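Local atomic coordinates of ornithine decarboxylase (Entamoeba histolytica, PDB entry 4AIB), a protein that probably catalyses the pyridoxal 5'-phosphate-dependent decarboxylation of L-ornithine to putrescine, a step of polyamine biosynthesis, and is expected to be active only as a homodimer. Residues F28-T33 and H268-L273; T101-N106 and I124-K129; L64-G69 and L89-E94. All blocks are in the same frame, centred on the assembly; numbering follows the deposited sequence.

After helix 6-16 the chain enters strand 27-31, whose partner, strand 267-281, comes more than 230 residues later. Contact 1 closes that long loop and ties the start of the chain into the mixed beta sheet of the C-terminal part. Contacts 3 and 2 both fall within the loop, in the pyridoxal-binding barrel, and follow one another in series without crossing. Contact 3 joins helix 62-70 to the turn that leaves helix 80-88; contact 2 joins the approach to helix 105-114 to helix 124-133. Contact 3 touches contact 1, with Leu67 packing on Phe31 and Thr33, whereas contact 2 lies across the chain's centre from contact 1, about 27 Å away between nearest atoms.

Contact 1 of 3, residues F28-T33 and H268-L273; sequences FWIFDT and HLVSSL
Trp29 lays its indole over Leu269 on one side of this antiparallel strand pair, while Phe28, Ile30, His268 and Val270 gather on the other. CD1 of Leu269 stands above the middle of the six-membered ring of Trp29, 3.6 Å from its centroid, in a CH-pi contact, and CB of Leu269 backs onto CZ3 and CE3.

On the opposite face, Phe28 holds CG in the crowded position between its backbone N and carbonyl carbon (chi1 63°). Its ring runs side by side with Val270, whose CB sits over one ring face toward the rim, 3.6 Å from Phe28 CZ. The two methyls of Val270 divide the work: CG1 lies near CZ and CE2 of Phe28, whereas CG2 meets CE1 and also packs 3.7 Å from Ile30 CD1.

Further along this face the imidazole of His268 presents its edge to Asp32. NE2 donates to OD2 over 3.0 Å, almost straight at 170°, within the ring plane and on the anti lone pair; the carboxylate is turned 48° from the ring. ND1 accepts the backbone N-H of Asn359, so both ring nitrogens are held and the ring's rotation is fixed. Asp32 is the N-cap of helix 33-46, with OD1 weakly bonded to Gly35 N.

Four backbone hydrogen bonds join the strands through the pairs Phe28-Val270 and Ile30-His268, which bracket the non-hydrogen-bonded pair Trp29-Leu269.

As in related fold-type III decarboxylases, an N-terminal strand thus joins the C-terminal beta domain. Strand 380-383 runs parallel along the other edge of strand 27-31, helix 6-16 packs on Phe28, Ile30 and Val270, and Trp29 touches Met360 and Ile381.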
ATOM      1  N   PHE A  28       7.005  17.724   4.336  1.00 36.34           N
ATOM      2  CA  PHE A  28       8.368  17.361   4.724  1.00 34.96           C
ATOM      3  C   PHE A  28       8.417  16.680   6.091  1.00 34.18           C
ATOM      4  O   PHE A  28       7.557  16.914   6.943  1.00 34.99           O
ATOM      5  CB  PHE A  28       9.307  18.579   4.677  1.00 34.27           C
ATOM      6  CG  PHE A  28       8.949  19.674   5.646  1.00 32.23           C
ATOM      7  CD1 PHE A  28       9.467  19.676   6.939  1.00 31.94           C
ATOM      8  CD2 PHE A  28       8.114  20.717   5.260  1.00 31.86           C
ATOM      9  CE1 PHE A  28       9.145  20.686   7.831  1.00 33.15           C
ATOM     10  CE2 PHE A  28       7.790  21.732   6.149  1.00 32.52           C
ATOM     11  CZ  PHE A  28       8.308  21.718   7.435  1.00 32.58           C
ATOM     12  N   TRP A  29       9.430  15.839   6.285  1.00 32.19           N
ATOM     13  CA  TRP A  29       9.609  15.101   7.533  1.00 30.19           C
ATOM     14  C   TRP A  29      10.590  15.780   8.445  1.00 30.09           C
ATOM     15  O   TRP A  29      11.562  16.381   7.986  1.00 29.07           O
ATOM     16  CB  TRP A  29      10.081  13.681   7.244  1.00 27.57           C
ATOM     17  CG  TRP A  29       9.083  12.839   6.486  1.00 27.22           C
ATOM     18  CD1 TRP A  29       8.998  12.656   5.107  1.00 27.95           C
ATOM     19  CD2 TRP A  29       7.994  12.025   7.044  1.00 28.56           C
ATOM     20  NE1 TRP A  29       7.962  11.814   4.786  1.00 28.27           N
ATOM     21  CE2 TRP A  29       7.320  11.399   5.898  1.00 27.98           C
ATOM     22  CE3 TRP A  29       7.526  11.763   8.327  1.00 26.43           C
ATOM     23  CZ2 TRP A  29       6.230  10.554   6.058  1.00 24.91           C
ATOM     24  CZ3 TRP A  29       6.426  10.910   8.474  1.00 25.97           C
ATOM     25  CH2 TRP A  29       5.796  10.321   7.367  1.00 23.83           C
ATOM     26  N   ILE A  30      10.340  15.692   9.750  1.00 31.23           N
ATOM     27  CA  ILE A  30      11.286  16.175  10.755  1.00 33.27           C
ATOM     28  C   ILE A  30      11.821  14.994  11.563  1.00 33.78           C
ATOM     29  O   ILE A  30      11.060  14.293  12.235  1.00 33.16           O
ATOM     30  CB  ILE A  30      10.668  17.243  11.690  1.00 20.00           C
ATOM     31  CG1 ILE A  30      10.301  18.504  10.897  1.00 20.00           C
ATOM     32  CG2 ILE A  30      11.634  17.592  12.819  1.00 20.00           C
ATOM     33  CD1 ILE A  30       9.540  19.547  11.694  1.00 20.00           C
ATOM     34  N   PHE A  31      13.132  14.780  11.482  1.00 35.19           N
ATOM     35  CA  PHE A  31      13.778  13.672  12.177  1.00 35.17           C
ATOM     36  C   PHE A  31      14.138  14.051  13.613  1.00 35.58           C
ATOM     37  O   PHE A  31      15.093  14.795  13.854  1.00 36.23           O
ATOM     38  CB  PHE A  31      15.012  13.193  11.399  1.00 35.98           C
ATOM     39  CG  PHE A  31      15.652  11.956  11.969  1.00 39.43           C
ATOM     40  CD1 PHE A  31      14.940  10.765  12.067  1.00 41.35           C
ATOM     41  CD2 PHE A  31      16.974  11.979  12.396  1.00 39.99           C
ATOM     42  CE1 PHE A  31      15.530   9.624  12.589  1.00 41.88           C
ATOM     43  CE2 PHE A  31      17.572  10.841  12.919  1.00 41.04           C
ATOM     44  CZ  PHE A  31      16.848   9.663  13.015  1.00 41.81           C
ATOM     45  N   ASP A  32      13.352  13.539  14.557  1.00 35.85           N
ATOM     46  CA  ASP A  32      13.554  13.802  15.979  1.00 34.51           C
ATOM     47  C   ASP A  32      14.579  12.825  16.546  1.00 33.43           C
ATOM     48  O   ASP A  32      14.236  11.711  16.948  1.00 31.94           O
ATOM     49  CB  ASP A  32      12.223  13.695  16.735  1.00 32.73           C
ATOM     50  CG  ASP A  32      12.252  14.383  18.096  1.00 31.98           C
ATOM     51  OD1 ASP A  32      13.347  14.731  18.589  1.00 31.38           O
ATOM     52  OD2 ASP A  32      11.165  14.578  18.679  1.00 31.66           O
ATOM     53  N   THR A  33      15.838  13.255  16.569  1.00 34.51           N
ATOM     54  CA  THR A  33      16.946  12.425  17.043  1.00 34.97           C
ATOM     55  C   THR A  33      16.818  12.127  18.538  1.00 37.59           C
ATOM     56  O   THR A  33      17.062  10.999  18.972  1.00 37.89           O
ATOM     57  CB  THR A  33      18.309  13.086  16.753  1.00 32.87           C
ATOM     58  OG1 THR A  33      18.284  13.699  15.459  1.00 31.64           O
ATOM     59  CG2 THR A  33      19.436  12.066  16.806  1.00 30.28           C
ATOM     60  N   HIS A 268       8.304  13.342  12.342  1.00 21.51           N
ATOM     61  CA  HIS A 268       7.149  14.225  12.422  1.00 19.79           C
ATOM     62  C   HIS A 268       6.827  14.734  11.049  1.00 20.74           C
ATOM     63  O   HIS A 268       7.676  15.333  10.385  1.00 20.30           O
ATOM     64  CB  HIS A 268       7.414  15.384  13.376  1.00 18.55           C
ATOM     65  CG  HIS A 268       7.841  14.953  14.760  1.00 19.21           C
ATOM     66  ND1 HIS A 268       6.990  14.398  15.640  1.00 18.19           N
ATOM     67  CD2 HIS A 268       9.079  15.019  15.399  1.00 18.98           C
ATOM     68  CE1 HIS A 268       7.644  14.118  16.782  1.00 19.76           C
ATOM     69  NE2 HIS A 268       8.923  14.499  16.633  1.00 19.78           N
ATOM     70  N   LEU A 269       5.599  14.483  10.605  1.00 20.98           N
ATOM     71  CA  LEU A 269       5.156  14.900   9.279  1.00 18.91           C
ATOM     72  C   LEU A 269       4.572  16.311   9.320  1.00 21.59           C
ATOM     73  O   LEU A 269       3.738  16.614  10.173  1.00 22.31           O
ATOM     74  CB  LEU A 269       4.131  13.904   8.723  1.00 11.90           C
ATOM     75  CG  LEU A 269       3.585  14.105   7.305  1.00  9.98           C
ATOM     76  CD1 LEU A 269       4.662  13.899   6.250  1.00  8.08           C
ATOM     77  CD2 LEU A 269       2.411  13.170   7.054  1.00  6.50           C
ATOM     78  N   VAL A 270       5.030  17.165   8.405  1.00 22.51           N
ATOM     79  CA  VAL A 270       4.514  18.532   8.275  1.00 21.40           C
ATOM     80  C   VAL A 270       3.960  18.734   6.865  1.00 23.38           C
ATOM     81  O   VAL A 270       4.700  19.060   5.935  1.00 23.88           O
ATOM     82  CB  VAL A 270       5.588  19.603   8.575  1.00 21.85           C
ATOM     83  CG1 VAL A 270       4.954  20.983   8.680  1.00 21.16           C
ATOM     84  CG2 VAL A 270       6.343  19.279   9.854  1.00 20.68           C
ATOM     85  N   SER A 271       2.654  18.545   6.717  1.00 26.17           N
ATOM     86  CA  SER A 271       2.022  18.559   5.401  1.00 27.12           C
ATOM     87  C   SER A 271       1.383  19.903   5.049  1.00 27.04           C
ATOM     88  O   SER A 271       1.008  20.677   5.929  1.00 25.87           O
ATOM     89  CB  SER A 271       1.002  17.423   5.299  1.00 26.87           C
ATOM     90  OG  SER A 271       1.626  16.174   5.549  1.00 31.53           O
ATOM     91  N   SER A 272       1.278  20.170   3.750  1.00 27.10           N
ATOM     92  CA  SER A 272       0.694  21.410   3.245  1.00 28.39           C
ATOM     93  C   SER A 272      -0.714  21.166   2.710  1.00 29.80           C
ATOM     94  O   SER A 272      -1.097  20.022   2.459  1.00 31.72           O
ATOM     95  CB  SER A 272       1.575  21.995   2.142  1.00 26.31           C
ATOM     96  OG  SER A 272       1.684  21.091   1.057  1.00 25.01           O
ATOM     97  N   LEU A 273      -1.471  22.245   2.527  1.00 28.65           N
ATOM     98  CA  LEU A 273      -2.839  22.157   2.019  1.00 27.58           C
ATOM     99  C   LEU A 273      -2.951  22.653   0.582  1.00 27.67           C
ATOM    100  O   LEU A 273      -2.439  23.721   0.240  1.00 28.73           O
ATOM    101  CB  LEU A 273      -3.802  22.937   2.918  1.00 25.20           C
ATOM    102  CG  LEU A 273      -3.999  22.453   4.357  1.00 24.84           C
ATOM    103  CD1 LEU A 273      -4.741  23.508   5.162  1.00 23.91           C
ATOM    104  CD2 LEU A 273      -4.733  21.120   4.405  1.00 19.49           C
TER

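Contact 2 of 3, residues T101-N106 and I124-K129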
ATOM      1  N   THR A 101       9.245 -16.460   8.193  1.00 41.49           N
ATOM      2  CA  THR A 101       8.741 -17.824   8.359  1.00 39.28           C
ATOM      3  C   THR A 101       8.869 -18.645   7.079  1.00 37.78           C
ATOM      4  O   THR A 101       9.213 -19.826   7.126  1.00 36.73           O
ATOM      5  CB  THR A 101       7.275 -17.838   8.843  1.00 39.17           C
ATOM      6  OG1 THR A 101       6.482 -16.978   8.016  1.00 41.58           O
ATOM      7  CG2 THR A 101       7.184 -17.371  10.289  1.00 37.23           C
ATOM      8  N   PHE A 102       8.599 -18.012   5.940  1.00 37.17           N
ATOM      9  CA  PHE A 102       8.740 -18.666   4.642  1.00 36.49           C
ATOM     10  C   PHE A 102       9.649 -17.861   3.715  1.00 35.22           C
ATOM     11  O   PHE A 102       9.244 -16.843   3.145  1.00 35.40           O
ATOM     12  CB  PHE A 102       7.370 -18.926   4.008  1.00 37.21           C
ATOM     13  CG  PHE A 102       6.522 -19.900   4.780  1.00 40.04           C
ATOM     14  CD1 PHE A 102       6.805 -21.263   4.755  1.00 40.12           C
ATOM     15  CD2 PHE A 102       5.441 -19.457   5.536  1.00 40.00           C
ATOM     16  CE1 PHE A 102       6.027 -22.164   5.465  1.00 39.50           C
ATOM     17  CE2 PHE A 102       4.659 -20.355   6.248  1.00 39.92           C
ATOM     18  CZ  PHE A 102       4.952 -21.710   6.213  1.00 38.24           C
ATOM     19  N   LYS A 103      10.882 -18.339   3.578  1.00 32.82           N
ATOM     20  CA  LYS A 103      11.929 -17.630   2.852  1.00 29.81           C
ATOM     21  C   LYS A 103      12.057 -18.122   1.413  1.00 28.23           C
ATOM     22  O   LYS A 103      11.982 -19.328   1.165  1.00 25.20           O
ATOM     23  CB  LYS A 103      13.271 -17.794   3.573  1.00 29.13           C
ATOM     24  CG  LYS A 103      13.286 -17.259   4.998  1.00 27.04           C
ATOM     25  CD  LYS A 103      14.472 -17.784   5.798  1.00 25.36           C
ATOM     26  CE  LYS A 103      14.228 -19.181   6.351  1.00 26.63           C
ATOM     27  NZ  LYS A 103      13.180 -19.204   7.411  1.00 27.16           N
ATOM     28  N   PRO A 104      12.244 -17.189   0.457  1.00 27.80           N
ATOM     29  CA  PRO A 104      12.585 -17.570  -0.914  1.00 26.66           C
ATOM     30  C   PRO A 104      13.953 -18.241  -0.942  1.00 27.68           C
ATOM     31  O   PRO A 104      14.848 -17.846  -0.188  1.00 26.69           O
ATOM     32  CB  PRO A 104      12.632 -16.230  -1.655  1.00 27.76           C
ATOM     33  CG  PRO A 104      11.817 -15.300  -0.823  1.00 26.17           C
ATOM     34  CD  PRO A 104      12.065 -15.732   0.589  1.00 27.30           C
ATOM     35  N   TYR A 105      14.106 -19.249  -1.796  1.00 29.45           N
ATOM     36  CA  TYR A 105      15.333 -20.046  -1.849  1.00 30.74           C
ATOM     37  C   TYR A 105      16.568 -19.206  -2.170  1.00 32.39           C
ATOM     38  O   TYR A 105      17.593 -19.327  -1.499  1.00 33.01           O
ATOM     39  CB  TYR A 105      15.195 -21.192  -2.857  1.00 30.34           C
ATOM     40  CG  TYR A 105      14.059 -22.148  -2.572  1.00 30.03           C
ATOM     41  CD1 TYR A 105      14.220 -23.202  -1.676  1.00 28.26           C
ATOM     42  CD2 TYR A 105      12.825 -22.005  -3.207  1.00 29.67           C
ATOM     43  CE1 TYR A 105      13.184 -24.085  -1.416  1.00 28.93           C
ATOM     44  CE2 TYR A 105      11.782 -22.882  -2.951  1.00 28.87           C
ATOM     45  CZ  TYR A 105      11.967 -23.919  -2.056  1.00 26.75           C
ATOM     46  OH  TYR A 105      10.941 -24.794  -1.795  1.00 23.54           O
ATOM     47  N   ASN A 106      16.455 -18.351  -3.187  1.00 33.05           N
ATOM     48  CA  ASN A 106      17.549 -17.471  -3.602  1.00 34.73           C
ATOM     49  C   ASN A 106      18.011 -16.514  -2.503  1.00 35.10           C
ATOM     50  O   ASN A 106      19.209 -16.250  -2.362  1.00 35.55           O
ATOM     51  CB  ASN A 106      17.171 -16.693  -4.869  1.00 36.91           C
ATOM     52  CG  ASN A 106      15.832 -15.991  -4.751  1.00 40.95           C
ATOM     53  OD1 ASN A 106      15.705 -14.970  -4.077  1.00 41.43           O
ATOM     54  ND2 ASN A 106      14.822 -16.535  -5.419  1.00 45.39           N
ATOM     55  N   ILE A 124       7.360 -27.752   8.878  1.00 33.08           N
ATOM     56  CA  ILE A 124       8.260 -28.881   8.617  1.00 32.38           C
ATOM     57  C   ILE A 124       9.038 -28.698   7.304  1.00 33.46           C
ATOM     58  O   ILE A 124      10.170 -29.173   7.173  1.00 32.65           O
ATOM     59  CB  ILE A 124       7.503 -30.239   8.645  1.00 20.00           C
ATOM     60  CG1 ILE A 124       8.482 -31.421   8.596  1.00 20.00           C
ATOM     61  CG2 ILE A 124       6.470 -30.328   7.526  1.00 20.00           C
ATOM     62  CD1 ILE A 124       7.893 -32.745   9.039  1.00 20.00           C
ATOM     63  N   ASP A 125       8.430 -27.995   6.350  1.00 35.19           N
ATOM     64  CA  ASP A 125       9.046 -27.753   5.046  1.00 36.71           C
ATOM     65  C   ASP A 125      10.236 -26.796   5.128  1.00 35.69           C
ATOM     66  O   ASP A 125      11.247 -27.005   4.457  1.00 36.35           O
ATOM     67  CB  ASP A 125       8.011 -27.222   4.049  1.00 39.61           C
ATOM     68  CG  ASP A 125       8.587 -27.022   2.657  1.00 40.57           C
ATOM     69  OD1 ASP A 125       9.071 -28.008   2.060  1.00 39.40           O
ATOM     70  OD2 ASP A 125       8.566 -25.875   2.166  1.00 41.98           O
ATOM     71  N   GLU A 126      10.108 -25.754   5.951  1.00 33.76           N
ATOM     72  CA  GLU A 126      11.160 -24.748   6.107  1.00 31.74           C
ATOM     73  C   GLU A 126      12.386 -25.304   6.833  1.00 30.98           C
ATOM     74  O   GLU A 126      13.508 -24.855   6.593  1.00 29.85           O
ATOM     75  CB  GLU A 126      10.626 -23.512   6.835  1.00 30.66           C
ATOM     76  CG  GLU A 126      11.409 -22.230   6.570  1.00 29.36           C
ATOM     77  CD  GLU A 126      11.080 -21.586   5.233  1.00 30.22           C
ATOM     78  OE1 GLU A 126      10.042 -21.930   4.628  1.00 32.89           O
ATOM     79  OE2 GLU A 126      11.860 -20.720   4.785  1.00 26.88           O
ATOM     80  N   VAL A 127      12.159 -26.272   7.720  1.00 30.00           N
ATOM     81  CA  VAL A 127      13.242 -27.008   8.374  1.00 30.50           C
ATOM     82  C   VAL A 127      14.061 -27.743   7.310  1.00 32.05           C
ATOM     83  O   VAL A 127      15.294 -27.697   7.321  1.00 32.14           O
ATOM     84  CB  VAL A 127      12.705 -28.014   9.422  1.00 29.90           C
ATOM     85  CG1 VAL A 127      13.834 -28.840  10.020  1.00 28.54           C
ATOM     86  CG2 VAL A 127      11.953 -27.293  10.527  1.00 30.17           C
ATOM     87  N   GLN A 128      13.357 -28.403   6.391  1.00 32.32           N
ATOM     88  CA  GLN A 128      13.971 -29.136   5.286  1.00 31.92           C
ATOM     89  C   GLN A 128      14.623 -28.194   4.275  1.00 31.50           C
ATOM     90  O   GLN A 128      15.677 -28.508   3.717  1.00 31.75           O
ATOM     91  CB  GLN A 128      12.931 -30.018   4.588  1.00 30.43           C
ATOM     92  CG  GLN A 128      12.357 -31.121   5.465  1.00 29.82           C
ATOM     93  CD  GLN A 128      11.126 -31.780   4.869  1.00 29.93           C
ATOM     94  OE1 GLN A 128      10.462 -31.219   3.996  1.00 31.19           O
ATOM     95  NE2 GLN A 128      10.810 -32.977   5.349  1.00 29.45           N
ATOM     96  N   LYS A 129      13.983 -27.046   4.049  1.00 30.87           N
ATOM     97  CA  LYS A 129      14.493 -26.007   3.153  1.00 30.41           C
ATOM     98  C   LYS A 129      15.842 -25.487   3.643  1.00 29.34           C
ATOM     99  O   LYS A 129      16.767 -25.291   2.851  1.00 26.71           O
ATOM    100  CB  LYS A 129      13.487 -24.854   3.059  1.00 30.73           C
ATOM    101  CG  LYS A 129      13.871 -23.743   2.089  1.00 31.88           C
ATOM    102  CD  LYS A 129      12.956 -22.532   2.214  1.00 31.55           C
ATOM    103  CE  LYS A 129      11.587 -22.780   1.595  1.00 31.76           C
ATOM    104  NZ  LYS A 129      10.656 -21.644   1.835  1.00 32.32           N
TER
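Hydrogen bonds come first, and they seize both ends of one residue's backbone. Lys103 N donates to Glu126 OE2 over 2.8 Å at 168°, approaching from above the carboxylate plane. The carbonyl of the same residue takes a bond from a lysine of helix 124-133: Lys129 NZ reaches Lys103 O at 2.8 Å, in the carbonyl plane and on a lone pair. The ammonium of Lys129 also bonds to the backbone O of His274 of the second subunit.

Salt bridges tie the same groups together. One helical turn apart, Lys129 NZ and Glu126 OE1 pair at 2.9 Å. On the other oxygen, Lys103 NZ lies 3.3 Å from Glu126 OE2, its chain folded back by bends at chi3 and chi4. That ammonium has its hydrogen bonds elsewhere, to Gln100 O and Thr119 OG1. With the carboxylate linked to both lysines, whose NZ atoms stay 6.6 Å apart, the negative form of Glu126 should be favoured.

All this belongs to two consecutive beta-alpha units of the TIM-type barrel: residues 101-104 lead from strand 96-98 to helix 105-114, with Pro104 at the N-cap, and Glu126 and Lys129 project from helix 124-133, the next helix along.

Aromatic contacts flank the charges. Lys129 NZ stands over the face of Tyr105 in a cation-pi arrangement, 5.0 Å from the ring centroid. The aliphatic part of Lys129, bent at chi3, crosses Tyr105 at about a right angle, with CG 3.6 Å from Tyr105 CE1. The same oxygen that pairs with Lys129, Glu126 OE1, also approaches CD1 of Phe102, whose ring plane is turned 82° from the carboxylate; the Phe102 side chain itself packs on Thr290 of the second subunit.

Contact 3 of 3, residues L64-G69 and L89-E94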
ATOM      1  N   LEU A  64      17.503   6.371  10.668  1.00 35.02           N
ATOM      2  CA  LEU A  64      16.897   5.756  11.851  1.00 30.95           C
ATOM      3  C   LEU A  64      17.501   4.384  12.154  1.00 28.97           C
ATOM      4  O   LEU A  64      17.788   4.069  13.311  1.00 29.45           O
ATOM      5  CB  LEU A  64      15.374   5.648  11.680  1.00 31.75           C
ATOM      6  CG  LEU A  64      14.540   4.920  12.745  1.00 33.31           C
ATOM      7  CD1 LEU A  64      14.597   5.624  14.095  1.00 33.64           C
ATOM      8  CD2 LEU A  64      13.099   4.770  12.281  1.00 32.03           C
ATOM      9  N   VAL A  65      17.688   3.582  11.107  1.00 26.10           N
ATOM     10  CA  VAL A  65      18.289   2.251  11.221  1.00 23.00           C
ATOM     11  C   VAL A  65      19.737   2.357  11.718  1.00 25.66           C
ATOM     12  O   VAL A  65      20.179   1.547  12.536  1.00 26.30           O
ATOM     13  CB  VAL A  65      18.218   1.479   9.879  1.00 18.52           C
ATOM     14  CG1 VAL A  65      18.816   0.087  10.011  1.00 15.76           C
ATOM     15  CG2 VAL A  65      16.778   1.373   9.396  1.00 16.32           C
ATOM     16  N   LYS A  66      20.452   3.368  11.228  1.00 28.09           N
ATOM     17  CA  LYS A  66      21.826   3.651  11.647  1.00 29.45           C
ATOM     18  C   LYS A  66      21.886   4.088  13.111  1.00 27.54           C
ATOM     19  O   LYS A  66      22.704   3.582  13.881  1.00 27.77           O
ATOM     20  CB  LYS A  66      22.446   4.730  10.747  1.00 35.14           C
ATOM     21  CG  LYS A  66      23.921   5.023  10.991  1.00 40.49           C
ATOM     22  CD  LYS A  66      24.824   4.069  10.222  1.00 45.40           C
ATOM     23  CE  LYS A  66      26.269   4.540  10.241  1.00 47.34           C
ATOM     24  NZ  LYS A  66      27.143   3.680   9.397  1.00 46.32           N
ATOM     25  N   LEU A  67      21.013   5.022  13.482  1.00 27.61           N
ATOM     26  CA  LEU A  67      20.991   5.591  14.831  1.00 28.28           C
ATOM     27  C   LEU A  67      20.635   4.557  15.899  1.00 28.59           C
ATOM     28  O   LEU A  67      21.254   4.527  16.965  1.00 28.72           O
ATOM     29  CB  LEU A  67      20.031   6.785  14.894  1.00 25.37           C
ATOM     30  CG  LEU A  67      19.880   7.572  16.201  1.00 23.56           C
ATOM     31  CD1 LEU A  67      21.148   8.331  16.564  1.00 21.76           C
ATOM     32  CD2 LEU A  67      18.707   8.528  16.080  1.00 24.03           C
ATOM     33  N   LEU A  68      19.645   3.715  15.604  1.00 28.01           N
ATOM     34  CA  LEU A  68      19.213   2.663  16.525  1.00 28.24           C
ATOM     35  C   LEU A  68      20.311   1.630  16.769  1.00 29.55           C
ATOM     36  O   LEU A  68      20.545   1.226  17.910  1.00 29.64           O
ATOM     37  CB  LEU A  68      17.945   1.975  16.009  1.00 26.51           C
ATOM     38  CG  LEU A  68      16.617   2.725  16.152  1.00 28.83           C
ATOM     39  CD1 LEU A  68      15.595   2.162  15.180  1.00 26.37           C
ATOM     40  CD2 LEU A  68      16.089   2.667  17.578  1.00 27.17           C
ATOM     41  N   GLY A  69      20.981   1.219  15.693  1.00 30.62           N
ATOM     42  CA  GLY A  69      22.074   0.252  15.768  1.00 31.00           C
ATOM     43  C   GLY A  69      23.285   0.767  16.521  1.00 31.31           C
ATOM     44  O   GLY A  69      23.950   0.006  17.231  1.00 28.89           O
ATOM     45  N   LEU A  89      25.369  -0.620   6.220  1.00 37.83           N
ATOM     46  CA  LEU A  89      25.609   0.426   7.214  1.00 38.33           C
ATOM     47  C   LEU A  89      26.774   0.089   8.152  1.00 38.58           C
ATOM     48  O   LEU A  89      27.145   0.896   9.007  1.00 38.35           O
ATOM     49  CB  LEU A  89      24.334   0.725   8.012  1.00 37.81           C
ATOM     50  CG  LEU A  89      23.162   1.396   7.284  1.00 37.62           C
ATOM     51  CD1 LEU A  89      21.902   1.331   8.135  1.00 39.31           C
ATOM     52  CD2 LEU A  89      23.473   2.837   6.898  1.00 37.62           C
ATOM     53  N   GLY A  90      27.344  -1.103   7.984  1.00 39.19           N
ATOM     54  CA  GLY A  90      28.537  -1.510   8.725  1.00 39.57           C
ATOM     55  C   GLY A  90      28.280  -2.376   9.943  1.00 39.91           C
ATOM     56  O   GLY A  90      29.219  -2.742  10.655  1.00 40.34           O
ATOM     57  N   PHE A  91      27.013  -2.703  10.182  1.00 39.29           N
ATOM     58  CA  PHE A  91      26.633  -3.526  11.328  1.00 38.57           C
ATOM     59  C   PHE A  91      26.930  -5.003  11.083  1.00 40.72           C
ATOM     60  O   PHE A  91      26.765  -5.505   9.966  1.00 41.93           O
ATOM     61  CB  PHE A  91      25.157  -3.321  11.683  1.00 36.34           C
ATOM     62  CG  PHE A  91      24.808  -1.902  12.048  1.00 36.03           C
ATOM     63  CD1 PHE A  91      25.282  -1.334  13.229  1.00 35.47           C
ATOM     64  CD2 PHE A  91      24.000  -1.135  11.217  1.00 36.61           C
ATOM     65  CE1 PHE A  91      24.962  -0.027  13.566  1.00 34.66           C
ATOM     66  CE2 PHE A  91      23.674   0.172  11.551  1.00 35.30           C
ATOM     67  CZ  PHE A  91      24.156   0.726  12.727  1.00 34.06           C
ATOM     68  N   ASN A  92      27.374  -5.684  12.137  1.00 42.12           N
ATOM     69  CA  ASN A  92      27.765  -7.091  12.072  1.00 42.13           C
ATOM     70  C   ASN A  92      26.565  -8.027  11.897  1.00 41.92           C
ATOM     71  O   ASN A  92      25.543  -7.847  12.564  1.00 40.39           O
ATOM     72  CB  ASN A  92      28.555  -7.473  13.329  1.00 44.05           C
ATOM     73  CG  ASN A  92      29.434  -8.693  13.123  1.00 48.05           C
ATOM     74  OD1 ASN A  92      30.378  -8.669  12.331  1.00 51.34           O
ATOM     75  ND2 ASN A  92      29.134  -9.766  13.845  1.00 46.26           N
ATOM     76  N   PRO A  93      26.689  -9.030  11.002  1.00 42.41           N
ATOM     77  CA  PRO A  93      25.601  -9.967  10.692  1.00 42.28           C
ATOM     78  C   PRO A  93      25.087 -10.786  11.881  1.00 43.20           C
ATOM     79  O   PRO A  93      24.001 -11.360  11.794  1.00 42.77           O
ATOM     80  CB  PRO A  93      26.222 -10.900   9.641  1.00 40.28           C
ATOM     81  CG  PRO A  93      27.695 -10.734   9.791  1.00 40.16           C
ATOM     82  CD  PRO A  93      27.874  -9.297  10.167  1.00 40.80           C
ATOM     83  N   GLU A  94      25.856 -10.839  12.968  1.00 44.31           N
ATOM     84  CA  GLU A  94      25.450 -11.559  14.181  1.00 45.69           C
ATOM     85  C   GLU A  94      24.310 -10.855  14.918  1.00 45.56           C
ATOM     86  O   GLU A  94      23.497 -11.502  15.581  1.00 47.60           O
ATOM     87  CB  GLU A  94      26.641 -11.762  15.123  1.00 47.77           C
ATOM     88  CG  GLU A  94      27.644 -12.814  14.663  1.00 53.01           C
ATOM     89  CD  GLU A  94      27.107 -14.236  14.741  1.00 55.72           C
ATOM     90  OE1 GLU A  94      26.404 -14.568  15.721  1.00 58.15           O
ATOM     91  OE2 GLU A  94      27.397 -15.028  13.820  1.00 56.20           O
TER
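A single hydrogen bond links these segments, from the tip of Lys66 to the backbone where helix 80-88 has just ended. Lys66 leaves its helix with CG anti to the backbone N, bends once at chi2 (85°) and then runs extended, so that NZ meets Leu89 O at 2.8 Å, in the carbonyl plane and on a lone pair. Gly90, with positive phi, forms a Schellman motif that terminates the helix; a positive charge beside a carbonyl at such an end would be electrostatically favourable.

The apolar contacts belong to Leu89. Its two methyls part: CD1 meets Val65 CG1 at 3.8 Å, the two side chains crossing at about a right angle, while CD2 lies 3.8 Å from CD of Lys66, against the aliphatic stem of the lysine.

Aromatic packing falls to Phe91, which drives the end of its ring onto the helix backbone. Lys66 O lies at the ring edge, near its plane and 3.4 Å from Phe91 CZ. Next to it, Phe91 CE1 rests 3.5 Å from Gly69 C, and with no side chain at Gly69 the ring reaches the main chain itself.

Phe91 also meets the ring of Phe75 on strand 74-77 and the side chain of Val86 on helix 80-88, and on another side of helix 62-70 Leu67 and Leu68 pack on helix 33-46.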